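Local coordinates for serine racemase (Enterococcus faecalis, PDB 4ECL), which belongs to the alanine racemase family, pairing an N-terminal TIM-barrel-type domain with a C-terminal beta domain in its cytoplasmic part, at residues A[59-65]-A[79-85]; A[66-70]-A[91-95]. All blocks are in the same frame, centred on the assembly; numbering follows the deposited sequence.

Both contacts belong to the alpha/beta barrel domain and their centres lie 11 Å apart. Interaction 1 is the buried one: strands 60-63 and 80-83 side by side in the parallel sheet, held by backbone hydrogen bonds. Interaction 2 lies farther out, where helices 66-74 and 92-97 meet on the outside of that sheet, and it is only partly buried; side chains alone make it, a salt-bridge network together with an apolar patch. Helix 66-74 connects the two strands of interaction 1, so the contacts interlock along the chain. They also touch: Ile83 CD1 lies 3.5 Å from Leu95 CD2, and Val63 CB 3.4 Å from Glu68 OE1.

Interaction 1. Residues A[59-65]-A[79-85]; sequences SSFAVAT and SEILILG
This is a parallel pairing of neighbouring strands in the alpha/beta barrel, the two strands of a beta-alpha-beta unit. Strands 60-63 and 80-83 run 4.5 Å apart at closest approach with their directions 23° apart, and the register is in step: Phe61 faces Ile81 (CA-CA 4.7 Å), Ala62 faces Leu82 (4.6 Å) and Val63 faces Ile83 (5.0 Å). Extended backbones alternate their bonds: Phe61 N to Glu80 O 3.0 Å, Leu82 N to Phe61 O 2.7 Å, Val63 N to Leu82 O 2.8 Å, Leu84 N to Val63 O 2.8 Å. Beyond the strands, Gly85 N to Ala64 O is weak at 3.4 Å. At the other end a water joins Ser59 O and Glu80 N, 3.2 Å from each.

Phe61, Val63, Ile81 and Ile83 point to one face, where Val63 CG2 meets Ile81 CG2 at 3.7 Å and Ile83 CG1 at 4.0 Å. Ser60, Ala62, Glu80 and Leu82 occupy the other. There Ser60 OG (chi1 t) donates to Glu80 OE2 at 3.1 Å, and that carboxylate also bonds Tyr217; Leu84 CD1 closes on Ala62 CB at 4.0 Å.

The connecting helix 66-74 covers the Val63/Ile81 face through Leu72, Thr65 forms its N-cap, and strands 32-36 and 101-104 continue the sheet beyond 60-63 and 80-83 respectively.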
loop_
_atom_site.group_PDB
_atom_site.type_symbol
_atom_site.label_atom_id
_atom_site.label_comp_id
_atom_site.label_asym_id
_atom_site.label_seq_id
_atom_site.Cartn_x
_atom_site.Cartn_y
_atom_site.Cartn_z
ATOM N N SER A 59 7.427 26.184 -8.656
ATOM C CA SER A 59 8.613 25.990 -9.484
ATOM C C SER A 59 9.740 25.214 -8.790
ATOM O O SER A 59 10.910 25.340 -9.154
ATOM C CB SER A 59 9.121 27.344 -9.967
ATOM O OG SER A 59 9.012 28.297 -8.924
ATOM N N SER A 60 9.374 24.410 -7.797
ATOM C CA SER A 60 10.329 23.591 -7.056
ATOM C C SER A 60 9.657 22.355 -6.446
ATOM O O SER A 60 8.640 22.470 -5.753
ATOM C CB SER A 60 10.981 24.433 -5.959
ATOM O OG SER A 60 12.117 23.790 -5.421
ATOM N N PHE A 61 10.234 21.178 -6.696
ATOM C CA PHE A 61 9.667 19.906 -6.220
ATOM C C PHE A 61 10.714 19.027 -5.524
ATOM O O PHE A 61 11.895 19.050 -5.879
ATOM C CB PHE A 61 9.016 19.128 -7.384
ATOM C CG PHE A 61 7.918 19.891 -8.061
ATOM C CD1 PHE A 61 6.631 19.860 -7.562
ATOM C CD2 PHE A 61 8.192 20.697 -9.154
ATOM C CE1 PHE A 61 5.628 20.602 -8.156
ATOM C CE2 PHE A 61 7.199 21.442 -9.755
ATOM C CZ PHE A 61 5.912 21.393 -9.258
ATOM N N ALA A 62 10.262 18.264 -4.530
ATOM C CA ALA A 62 11.096 17.290 -3.832
ATOM C C ALA A 62 10.506 15.888 -4.013
ATOM O O ALA A 62 9.295 15.701 -3.881
ATOM C CB ALA A 62 11.162 17.630 -2.362
ATOM N N VAL A 63 11.357 14.906 -4.311
ATOM C CA VAL A 63 10.926 13.515 -4.407
ATOM C C VAL A 63 11.843 12.671 -3.547
ATOM O O VAL A 63 12.897 13.142 -3.122
ATOM C CB VAL A 63 11.021 12.993 -5.840
ATOM C CG1 VAL A 63 9.889 13.555 -6.681
ATOM C CG2 VAL A 63 12.366 13.358 -6.435
ATOM N N ALA A 64 11.458 11.428 -3.286
ATOM C CA ALA A 64 12.294 10.566 -2.450
ATOM C C ALA A 64 13.417 9.894 -3.228
ATOM O O ALA A 64 14.479 9.605 -2.671
ATOM C CB ALA A 64 11.447 9.503 -1.747
ATOM N N THR A 65 13.171 9.603 -4.503
ATOM C CA THR A 65 14.090 8.771 -5.271
ATOM C C THR A 65 14.283 9.307 -6.674
ATOM O O THR A 65 13.446 10.046 -7.174
ATOM C CB THR A 65 13.568 7.326 -5.412
ATOM O OG1 THR A 65 12.483 7.306 -6.347
ATOM C CG2 THR A 65 13.102 6.765 -4.062
ATOM N N SER A 79 10.454 22.277 -13.912
ATOM C CA SER A 79 11.020 22.952 -12.748
ATOM C C SER A 79 12.113 22.134 -12.062
ATOM O O SER A 79 12.319 20.950 -12.369
ATOM C CB SER A 79 9.926 23.288 -11.741
ATOM O OG SER A 79 8.931 24.084 -12.344
ATOM N N GLU A 80 12.818 22.765 -11.128
ATOM C CA GLU A 80 13.844 22.051 -10.381
ATOM C C GLU A 80 13.215 20.961 -9.520
ATOM O O GLU A 80 12.091 21.105 -9.012
ATOM C CB GLU A 80 14.699 23.006 -9.533
ATOM C CG GLU A 80 13.944 23.755 -8.440
ATOM C CD GLU A 80 14.764 24.887 -7.827
ATOM O OE1 GLU A 80 15.871 25.162 -8.336
ATOM O OE2 GLU A 80 14.296 25.506 -6.845
ATOM N N ILE A 81 13.943 19.857 -9.389
ATOM C CA ILE A 81 13.508 18.721 -8.595
ATOM C C ILE A 81 14.661 18.288 -7.686
ATOM O O ILE A 81 15.788 18.136 -8.142
ATOM C CB ILE A 81 13.120 17.533 -9.507
ATOM C CG1 ILE A 81 12.045 17.952 -10.509
ATOM C CG2 ILE A 81 12.674 16.323 -8.674
ATOM C CD1 ILE A 81 11.884 16.985 -11.669
ATOM N N LEU A 82 14.371 18.103 -6.403
ATOM C CA LEU A 82 15.354 17.638 -5.437
ATOM C C LEU A 82 15.037 16.208 -5.013
ATOM O O LEU A 82 13.934 15.928 -4.543
ATOM C CB LEU A 82 15.333 18.532 -4.199
ATOM C CG LEU A 82 16.217 18.107 -3.026
ATOM C CD1 LEU A 82 17.676 18.063 -3.477
ATOM C CD2 LEU A 82 16.040 19.060 -1.836
ATOM N N ILE A 83 16.001 15.307 -5.182
ATOM C CA ILE A 83 15.901 13.951 -4.659
ATOM C C ILE A 83 16.413 13.947 -3.235
ATOM O O ILE A 83 17.607 14.179 -3.002
ATOM C CB ILE A 83 16.744 12.991 -5.484
ATOM C CG1 ILE A 83 16.307 13.062 -6.942
ATOM C CG2 ILE A 83 16.634 11.558 -4.935
ATOM C CD1 ILE A 83 17.350 12.585 -7.884
ATOM N N LEU A 84 15.514 13.684 -2.293
ATOM C CA LEU A 84 15.802 13.809 -0.867
ATOM C C LEU A 84 16.645 12.684 -0.281
ATOM O O LEU A 84 17.261 12.854 0.776
ATOM C CB LEU A 84 14.500 13.878 -0.083
ATOM C CG LEU A 84 13.609 15.064 -0.391
ATOM C CD1 LEU A 84 12.253 14.879 0.269
ATOM C CD2 LEU A 84 14.315 16.327 0.124
ATOM N N GLY A 85 16.651 11.534 -0.945
ATOM C CA GLY A 85 17.344 10.369 -0.421
ATOM C C GLY A 85 18.519 9.906 -1.267
ATOM O O GLY A 85 18.918 10.575 -2.223
HETATM O O HOH W 1 12.549 25.901 -11.789
#

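Interaction 2. Residues A[66-70]-A[91-95]; sequences IDEGI and RAKEL
Residues 66-70 form the first turn and a little more of helix 66-74, with Ile70 N bonded to Ile66 O at 2.8 Å. Arg91 is the N-cap residue of helix 92-97; its carbonyl O accepts Leu95 N at 3.2 Å and, weakly, Glu94 N at 3.1 Å. The backbones stay well apart, the nearest CA pairs being Ile66-Leu95 at 7.5 Å and Ile70-Glu94 at 8.2 Å, so side chains have to span the gap.

Arg91 carries the polar part of the contact, with Ile66 as its apolar counterpart. With chi1 m, chi2 t and chi3 p, its guanidinium serves two carboxylates along adjacent edges, Asp67 at NH1 and NH2, Glu94 at NE and NH2, so that NH2 bonds both acids. Asp67 (chi1 m) takes Arg91 NH1 on OD1 at 2.9 Å and Arg91 NH2 on the same OD1 at 3.1 Å, while Arg91 NH1 to Asp67 OD2 is a weak third bond of 3.1 Å. Glu94, one turn along from Arg91, makes a bidentate salt bridge: Arg91 NE to Glu94 OE1 2.6 Å, and Arg91 NH2 to Glu94 OE2 2.9 Å, both nearly linear.

Ile66 packs beneath this network. Its CG2 sits over one face of the guanidinium, 3.5 Å from Arg91 NH1, and its all-trans side chain carries CD1 to 3.7 Å from Leu95 CD2. Ile70 CD1 comes within 3.3 Å of Glu94 OE2. Ile66 and Leu95 both rest on Ile83 of strand 80-83, while Asp5 of the second subunit packs on Arg91.

An apolar base on the sheet with an Asp-Arg-Glu salt-bridge network above it thus joins neighbouring outer helices of an alpha/beta barrel.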
loop_
_atom_site.group_PDB
_atom_site.type_symbol
_atom_site.label_atom_id
_atom_site.label_comp_id
_atom_site.label_asym_id
_atom_site.label_seq_id
_atom_site.Cartn_x
_atom_site.Cartn_y
_atom_site.Cartn_z
ATOM N N ILE A 66 15.388 8.921 -7.309
ATOM C CA ILE A 66 15.665 9.317 -8.685
ATOM C C ILE A 66 14.581 8.826 -9.656
ATOM O O ILE A 66 14.277 9.496 -10.645
ATOM C CB ILE A 66 17.047 8.813 -9.161
ATOM C CG1 ILE A 66 17.373 9.382 -10.544
ATOM C CG2 ILE A 66 17.097 7.273 -9.173
ATOM C CD1 ILE A 66 18.793 9.119 -10.994
ATOM N N ASP A 67 13.989 7.668 -9.376
ATOM C CA ASP A 67 12.942 7.140 -10.261
ATOM C C ASP A 67 11.669 7.989 -10.224
ATOM O O ASP A 67 10.991 8.158 -11.239
ATOM C CB ASP A 67 12.657 5.677 -9.948
ATOM C CG ASP A 67 13.897 4.818 -10.085
ATOM O OD1 ASP A 67 14.212 4.414 -11.221
ATOM O OD2 ASP A 67 14.576 4.591 -9.062
ATOM N N GLU A 68 11.349 8.527 -9.057
ATOM C CA GLU A 68 10.295 9.529 -8.971
ATOM C C GLU A 68 10.659 10.774 -9.765
ATOM O O GLU A 68 9.836 11.297 -10.508
ATOM C CB GLU A 68 10.012 9.880 -7.518
ATOM C CG GLU A 68 9.284 8.767 -6.797
ATOM C CD GLU A 68 9.079 9.079 -5.341
ATOM O OE1 GLU A 68 9.778 9.977 -4.837
ATOM O OE2 GLU A 68 8.225 8.433 -4.701
ATOM N N GLY A 69 11.897 11.236 -9.618
ATOM C CA GLY A 69 12.368 12.409 -10.341
ATOM C C GLY A 69 12.321 12.252 -11.856
ATOM O O GLY A 69 11.879 13.151 -12.577
ATOM N N ILE A 70 12.787 11.106 -12.343
ATOM C CA ILE A 70 12.748 10.811 -13.766
ATOM C C ILE A 70 11.287 10.768 -14.274
ATOM O O ILE A 70 10.977 11.293 -15.352
ATOM C CB ILE A 70 13.478 9.480 -14.055
ATOM C CG1 ILE A 70 14.976 9.644 -13.827
ATOM C CG2 ILE A 70 13.249 9.016 -15.477
ATOM C CD1 ILE A 70 15.752 8.363 -14.099
ATOM N N ARG A 91 24.159 5.780 -11.241
ATOM C CA ARG A 91 23.132 6.400 -12.066
ATOM C C ARG A 91 23.397 7.892 -12.208
ATOM O O ARG A 91 22.485 8.672 -12.463
ATOM C CB ARG A 91 21.731 6.129 -11.493
ATOM C CG ARG A 91 21.352 4.643 -11.479
ATOM C CD ARG A 91 19.910 4.404 -11.009
ATOM N NE ARG A 91 18.928 4.767 -12.028
ATOM C CZ ARG A 91 17.612 4.657 -11.879
ATOM N NH1 ARG A 91 17.103 4.189 -10.747
ATOM N NH2 ARG A 91 16.801 5.016 -12.863
ATOM N N ALA A 92 24.658 8.284 -12.049
ATOM C CA ALA A 92 25.030 9.694 -12.119
ATOM C C ALA A 92 24.744 10.284 -13.493
ATOM O O ALA A 92 24.525 11.486 -13.626
ATOM C CB ALA A 92 26.491 9.886 -11.761
ATOM N N LYS A 93 24.758 9.429 -14.512
ATOM C CA LYS A 93 24.474 9.856 -15.874
ATOM C C LYS A 93 23.017 10.308 -16.014
ATOM O O LYS A 93 22.721 11.296 -16.687
ATOM C CB LYS A 93 24.788 8.723 -16.849
ATOM C CG LYS A 93 24.468 9.040 -18.290
ATOM C CD LYS A 93 24.932 7.923 -19.208
ATOM C CE LYS A 93 24.320 8.068 -20.595
ATOM N NZ LYS A 93 24.505 9.437 -21.156
ATOM N N GLU A 94 22.112 9.585 -15.367
ATOM C CA GLU A 94 20.696 9.932 -15.396
ATOM C C GLU A 94 20.421 11.210 -14.613
ATOM O O GLU A 94 19.570 12.010 -15.005
ATOM C CB GLU A 94 19.848 8.785 -14.842
ATOM C CG GLU A 94 19.812 7.563 -15.734
ATOM C CD GLU A 94 19.142 6.379 -15.063
ATOM O OE1 GLU A 94 19.830 5.670 -14.298
ATOM O OE2 GLU A 94 17.933 6.155 -15.299
ATOM N N LEU A 95 21.136 11.391 -13.504
ATOM C CA LEU A 95 21.019 12.611 -12.718
ATOM C C LEU A 95 21.374 13.794 -13.593
ATOM O O LEU A 95 20.718 14.844 -13.548
ATOM C CB LEU A 95 21.971 12.577 -11.526
ATOM C CG LEU A 95 21.540 11.719 -10.344
ATOM C CD1 LEU A 95 22.631 11.648 -9.293
ATOM C CD2 LEU A 95 20.274 12.304 -9.760
#